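Local coordinates for protein putative N-acetylmuramoyl-L-alanine amidase,autolysin cwp6 (Peptoclostridium difficile, PDB 5J72) that probably cleaves the amide bond between N-acetylmuramoyl residues and L-alanine in peptidoglycan, as a zinc-dependent autolysin carrying three cell-wall-binding CWB2 repeats, at residues D169-D181 against S277-L289. Sequence-based numbering, arbitrary orientation.
Sequences DGITATPLASTYD and SSKAGEDQQPIIL
Helices 174-180 and 277-283 run roughly parallel, crossing at -32° with their axes 7.6 Å apart, and the backbones come closest where P175 CA lies 3.9 Å from G281 CA. At this crossing T174 and S178 flank the bare CA of G281: T174 CG2, anti to the backbone N because a chi1 of -69° sets OG1 beside that N, reaches S277 O, while S178 CB sits 3.2 Å from G281 O. S178 OG donates a hydrogen bond to T174 O at 2.6 Å, from above the carbonyl plane. P175 CG packs on A280 CB at 3.5 Å, and P175 CB lies 3.4 Å from Q285 O. The contact joins two successive CWB2 modules, each with a four-stranded parallel sheet of order 2-1-3-4, and helix 375-387 packs on T174 and S178. Beyond the helices, T172 CG2 meets L289 CG tip to tip at 3.6 Å and also touches I287 CG2. No direct hydrogen bond crosses the interface. Instead, one water donates to I171 O, accepts from T174 N and bonds S277 OG, which also pairs with A273 O; a second links T172 O to I287 N. Where a Schellman motif closes helix 277-283, the extended side chain of Q284 crosses T179.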
loop_
_atom_site.group_PDB
_atom_site.type_symbol
_atom_site.label_atom_id
_atom_site.label_comp_id
_atom_site.label_asym_id
_atom_site.label_seq_id
_atom_site.Cartn_x
_atom_site.Cartn_y
_atom_site.Cartn_z
ATOM N N ASP A 169 -10.411 -15.115 -3.877
ATOM C CA ASP A 169 -11.012 -15.297 -5.180
ATOM C C ASP A 169 -11.407 -13.990 -5.838
ATOM O O ASP A 169 -11.408 -13.911 -7.056
ATOM C CB ASP A 169 -12.232 -16.189 -5.044
ATOM C CG ASP A 169 -11.892 -17.642 -5.306
ATOM O OD1 ASP A 169 -12.621 -18.528 -4.787
ATOM O OD2 ASP A 169 -10.894 -17.899 -6.033
ATOM N N GLY A 170 -11.744 -12.964 -5.064
ATOM C CA GLY A 170 -12.117 -11.696 -5.669
ATOM C C GLY A 170 -10.945 -10.752 -5.822
ATOM O O GLY A 170 -11.124 -9.567 -6.021
ATOM N N ILE A 171 -9.697 -11.280 -5.744
ATOM C CA ILE A 171 -8.554 -10.422 -5.825
ATOM C C ILE A 171 -8.380 -9.786 -7.207
ATOM O O ILE A 171 -7.550 -8.893 -7.320
ATOM C CB ILE A 171 -7.089 -11.185 -5.634
ATOM C CG1 ILE A 171 -6.991 -12.305 -6.744
ATOM C CG2 ILE A 171 -6.993 -11.732 -4.189
ATOM C CD1 ILE A 171 -6.067 -13.515 -6.432
ATOM N N THR A 172 -9.054 -10.232 -8.259
ATOM C CA THR A 172 -8.871 -9.531 -9.547
ATOM C C THR A 172 -10.192 -8.747 -9.863
ATOM O O THR A 172 -10.324 -8.177 -10.958
ATOM C CB THR A 172 -8.592 -10.537 -10.689
ATOM O OG1 THR A 172 -9.627 -11.506 -10.667
ATOM C CG2 THR A 172 -7.188 -11.215 -10.486
ATOM N N ALA A 173 -11.116 -8.704 -8.910
ATOM C CA ALA A 173 -12.416 -8.002 -9.069
ATOM C C ALA A 173 -12.281 -6.499 -9.032
ATOM O O ALA A 173 -13.116 -5.858 -9.635
ATOM C CB ALA A 173 -13.358 -8.408 -7.957
ATOM N N THR A 174 -11.221 -5.892 -8.381
ATOM C CA THR A 174 -11.191 -4.420 -8.309
ATOM C C THR A 174 -11.180 -3.725 -9.612
ATOM O O THR A 174 -11.914 -2.757 -9.755
ATOM C CB THR A 174 -10.014 -3.915 -7.370
ATOM O OG1 THR A 174 -10.399 -4.285 -6.050
ATOM C CG2 THR A 174 -9.813 -2.443 -7.445
ATOM N N PRO A 175 -10.382 -4.134 -10.632
ATOM C CA PRO A 175 -10.408 -3.405 -11.907
ATOM C C PRO A 175 -11.790 -3.440 -12.616
ATOM O O PRO A 175 -12.150 -2.526 -13.344
ATOM C CB PRO A 175 -9.289 -4.094 -12.730
ATOM C CG PRO A 175 -8.360 -4.608 -11.683
ATOM C CD PRO A 175 -9.280 -5.119 -10.590
ATOM N N LEU A 176 -12.528 -4.537 -12.404
ATOM C CA LEU A 176 -13.873 -4.609 -13.014
ATOM C C LEU A 176 -14.844 -3.729 -12.211
ATOM O O LEU A 176 -15.640 -3.009 -12.799
ATOM C CB LEU A 176 -14.350 -6.048 -12.961
ATOM C CG LEU A 176 -15.790 -6.236 -13.591
ATOM C CD1 LEU A 176 -15.785 -5.728 -15.062
ATOM C CD2 LEU A 176 -16.117 -7.741 -13.604
ATOM N N ALA A 177 -14.827 -3.834 -10.850
ATOM C CA ALA A 177 -15.674 -2.936 -10.064
ATOM C C ALA A 177 -15.375 -1.486 -10.418
ATOM O O ALA A 177 -16.315 -0.683 -10.492
ATOM C CB ALA A 177 -15.439 -3.151 -8.557
ATOM N N SER A 178 -14.103 -1.151 -10.673
ATOM C CA SER A 178 -13.743 0.218 -11.026
ATOM C C SER A 178 -14.260 0.570 -12.409
ATOM O O SER A 178 -14.677 1.715 -12.645
ATOM C CB SER A 178 -12.223 0.416 -11.014
ATOM O OG SER A 178 -11.680 -0.122 -9.805
ATOM N N THR A 179 -14.242 -0.399 -13.344
ATOM C CA THR A 179 -14.771 -0.120 -14.669
ATOM C C THR A 179 -16.291 0.159 -14.582
ATOM O O THR A 179 -16.797 1.023 -15.310
ATOM C CB THR A 179 -14.529 -1.365 -15.578
ATOM O OG1 THR A 179 -13.092 -1.475 -15.742
ATOM C CG2 THR A 179 -15.181 -1.204 -16.943
ATOM N N TYR A 180 -16.996 -0.572 -13.699
ATOM C CA TYR A 180 -18.425 -0.315 -13.485
ATOM C C TYR A 180 -18.667 0.914 -12.566
ATOM O O TYR A 180 -19.801 1.396 -12.484
ATOM C CB TYR A 180 -19.054 -1.456 -12.693
ATOM C CG TYR A 180 -19.101 -2.825 -13.338
ATOM C CD1 TYR A 180 -19.237 -2.967 -14.714
ATOM C CD2 TYR A 180 -19.059 -3.970 -12.566
ATOM C CE1 TYR A 180 -19.331 -4.232 -15.302
ATOM C CE2 TYR A 180 -19.163 -5.239 -13.140
ATOM C CZ TYR A 180 -19.301 -5.353 -14.501
ATOM O OH TYR A 180 -19.429 -6.618 -14.989
ATOM N N ASP A 181 -17.639 1.347 -11.848
ATOM C CA ASP A 181 -17.736 2.410 -10.810
ATOM C C ASP A 181 -18.760 1.877 -9.785
ATOM O O ASP A 181 -19.799 2.461 -9.517
ATOM C CB ASP A 181 -18.141 3.778 -11.419
ATOM C CG ASP A 181 -18.093 4.926 -10.393
ATOM O OD1 ASP A 181 -17.468 4.739 -9.291
ATOM O OD2 ASP A 181 -18.677 5.993 -10.681
ATOM N N SER A 277 -3.727 -4.034 -6.968
ATOM C CA SER A 277 -5.179 -3.857 -7.168
ATOM C C SER A 277 -5.612 -2.393 -7.305
ATOM O O SER A 277 -6.405 -2.043 -8.203
ATOM C CB SER A 277 -5.924 -4.437 -5.934
ATOM O OG SER A 277 -6.223 -5.765 -6.266
ATOM N N SER A 278 -5.101 -1.511 -6.436
ATOM C CA SER A 278 -5.584 -0.140 -6.536
ATOM C C SER A 278 -5.087 0.479 -7.808
ATOM O O SER A 278 -5.793 1.314 -8.380
ATOM C CB SER A 278 -5.180 0.718 -5.310
ATOM O OG SER A 278 -3.762 0.876 -5.228
ATOM N N LYS A 279 -3.931 0.070 -8.272
ATOM C CA LYS A 279 -3.389 0.719 -9.452
ATOM C C LYS A 279 -4.098 0.154 -10.729
ATOM O O LYS A 279 -4.497 0.919 -11.629
ATOM C CB LYS A 279 -1.875 0.436 -9.480
ATOM C CG LYS A 279 -1.239 0.868 -10.815
ATOM C CD LYS A 279 -1.420 2.399 -11.058
ATOM C CE LYS A 279 -0.605 2.826 -12.284
ATOM N NZ LYS A 279 -1.136 4.058 -12.918
ATOM N N ALA A 280 -4.226 -1.163 -10.786
ATOM C CA ALA A 280 -4.957 -1.804 -11.892
ATOM C C ALA A 280 -6.413 -1.187 -11.915
ATOM O O ALA A 280 -7.004 -0.981 -12.967
ATOM C CB ALA A 280 -5.057 -3.329 -11.611
ATOM N N GLY A 281 -6.986 -0.924 -10.688
ATOM C CA GLY A 281 -8.337 -0.345 -10.625
ATOM C C GLY A 281 -8.369 1.067 -11.163
ATOM O O GLY A 281 -9.292 1.429 -11.902
ATOM N N GLU A 282 -7.410 1.881 -10.797
ATOM C CA GLU A 282 -7.377 3.275 -11.296
ATOM C C GLU A 282 -7.214 3.287 -12.831
ATOM O O GLU A 282 -7.850 4.085 -13.498
ATOM C CB GLU A 282 -6.144 4.024 -10.671
ATOM C CG GLU A 282 -5.984 5.402 -11.238
ATOM C CD GLU A 282 -4.729 6.120 -10.685
ATOM O OE1 GLU A 282 -4.371 5.881 -9.523
ATOM O OE2 GLU A 282 -4.145 6.947 -11.429
ATOM N N ASP A 283 -6.390 2.378 -13.365
ATOM C CA ASP A 283 -6.184 2.296 -14.818
ATOM C C ASP A 283 -7.339 1.571 -15.508
ATOM O O ASP A 283 -7.458 1.669 -16.706
ATOM C CB ASP A 283 -4.943 1.457 -15.119
ATOM C CG ASP A 283 -3.614 2.140 -14.760
ATOM O OD1 ASP A 283 -3.644 3.299 -14.263
ATOM O OD2 ASP A 283 -2.549 1.515 -14.991
ATOM N N GLN A 284 -8.180 0.828 -14.729
ATOM C CA GLN A 284 -9.260 -0.014 -15.305
ATOM C C GLN A 284 -8.659 -0.966 -16.305
ATOM O O GLN A 284 -9.194 -1.139 -17.424
ATOM C CB GLN A 284 -10.373 0.851 -15.977
ATOM C CG GLN A 284 -10.938 1.798 -14.926
ATOM C CD GLN A 284 -12.097 2.644 -15.457
ATOM O OE1 GLN A 284 -12.742 2.302 -16.432
ATOM N NE2 GLN A 284 -12.383 3.753 -14.781
ATOM N N GLN A 285 -7.536 -1.579 -15.931
ATOM C CA GLN A 285 -6.891 -2.573 -16.826
ATOM C C GLN A 285 -6.776 -3.791 -15.943
ATOM O O GLN A 285 -6.581 -3.729 -14.709
ATOM C CB GLN A 285 -5.572 -2.051 -17.419
ATOM C CG GLN A 285 -5.829 -0.866 -18.349
ATOM C CD GLN A 285 -6.386 -1.295 -19.705
ATOM O OE1 GLN A 285 -6.001 -2.315 -20.287
ATOM N NE2 GLN A 285 -7.342 -0.535 -20.205
ATOM N N PRO A 286 -6.904 -4.981 -16.532
ATOM C CA PRO A 286 -6.871 -6.175 -15.687
ATOM C C PRO A 286 -5.613 -6.713 -15.028
ATOM O O PRO A 286 -4.494 -6.513 -15.474
ATOM C CB PRO A 286 -7.436 -7.256 -16.612
ATOM C CG PRO A 286 -7.084 -6.795 -18.007
ATOM C CD PRO A 286 -6.845 -5.294 -17.976
ATOM N N ILE A 287 -5.881 -7.439 -13.953
ATOM C CA ILE A 287 -4.855 -8.233 -13.266
ATOM C C ILE A 287 -5.026 -9.643 -13.875
ATOM O O ILE A 287 -6.127 -10.218 -13.851
ATOM C CB ILE A 287 -5.087 -8.306 -11.742
ATOM C CG1 ILE A 287 -4.897 -6.892 -11.096
ATOM C CG2 ILE A 287 -4.090 -9.337 -11.126
ATOM C CD1 ILE A 287 -5.472 -6.913 -9.615
ATOM N N ILE A 288 -3.947 -10.162 -14.470
ATOM C CA ILE A 288 -4.002 -11.461 -15.125
ATOM C C ILE A 288 -3.266 -12.396 -14.223
ATOM O O ILE A 288 -2.105 -12.150 -13.867
ATOM C CB ILE A 288 -3.329 -11.349 -16.504
ATOM C CG1 ILE A 288 -4.191 -10.486 -17.486
ATOM C CG2 ILE A 288 -3.094 -12.789 -17.070
ATOM C CD1 ILE A 288 -5.552 -11.144 -17.903
ATOM N N LEU A 289 -3.922 -13.461 -13.802
ATOM C CA LEU A 289 -3.259 -14.403 -12.936
ATOM C C LEU A 289 -2.550 -15.529 -13.759
ATOM O O LEU A 289 -3.117 -16.083 -14.697
ATOM C CB LEU A 289 -4.261 -14.999 -11.944
ATOM C CG LEU A 289 -4.886 -13.934 -11.035
ATOM C CD1 LEU A 289 -5.852 -14.647 -10.011
ATOM C CD2 LEU A 289 -3.749 -13.183 -10.243
HETATM O O HOH W 1 -8.765 -6.636 -7.063
HETATM O O HOH W 2 -8.834 -7.584 -13.147
HETATM O O HOH W 3 -15.493 2.556 -17.158
#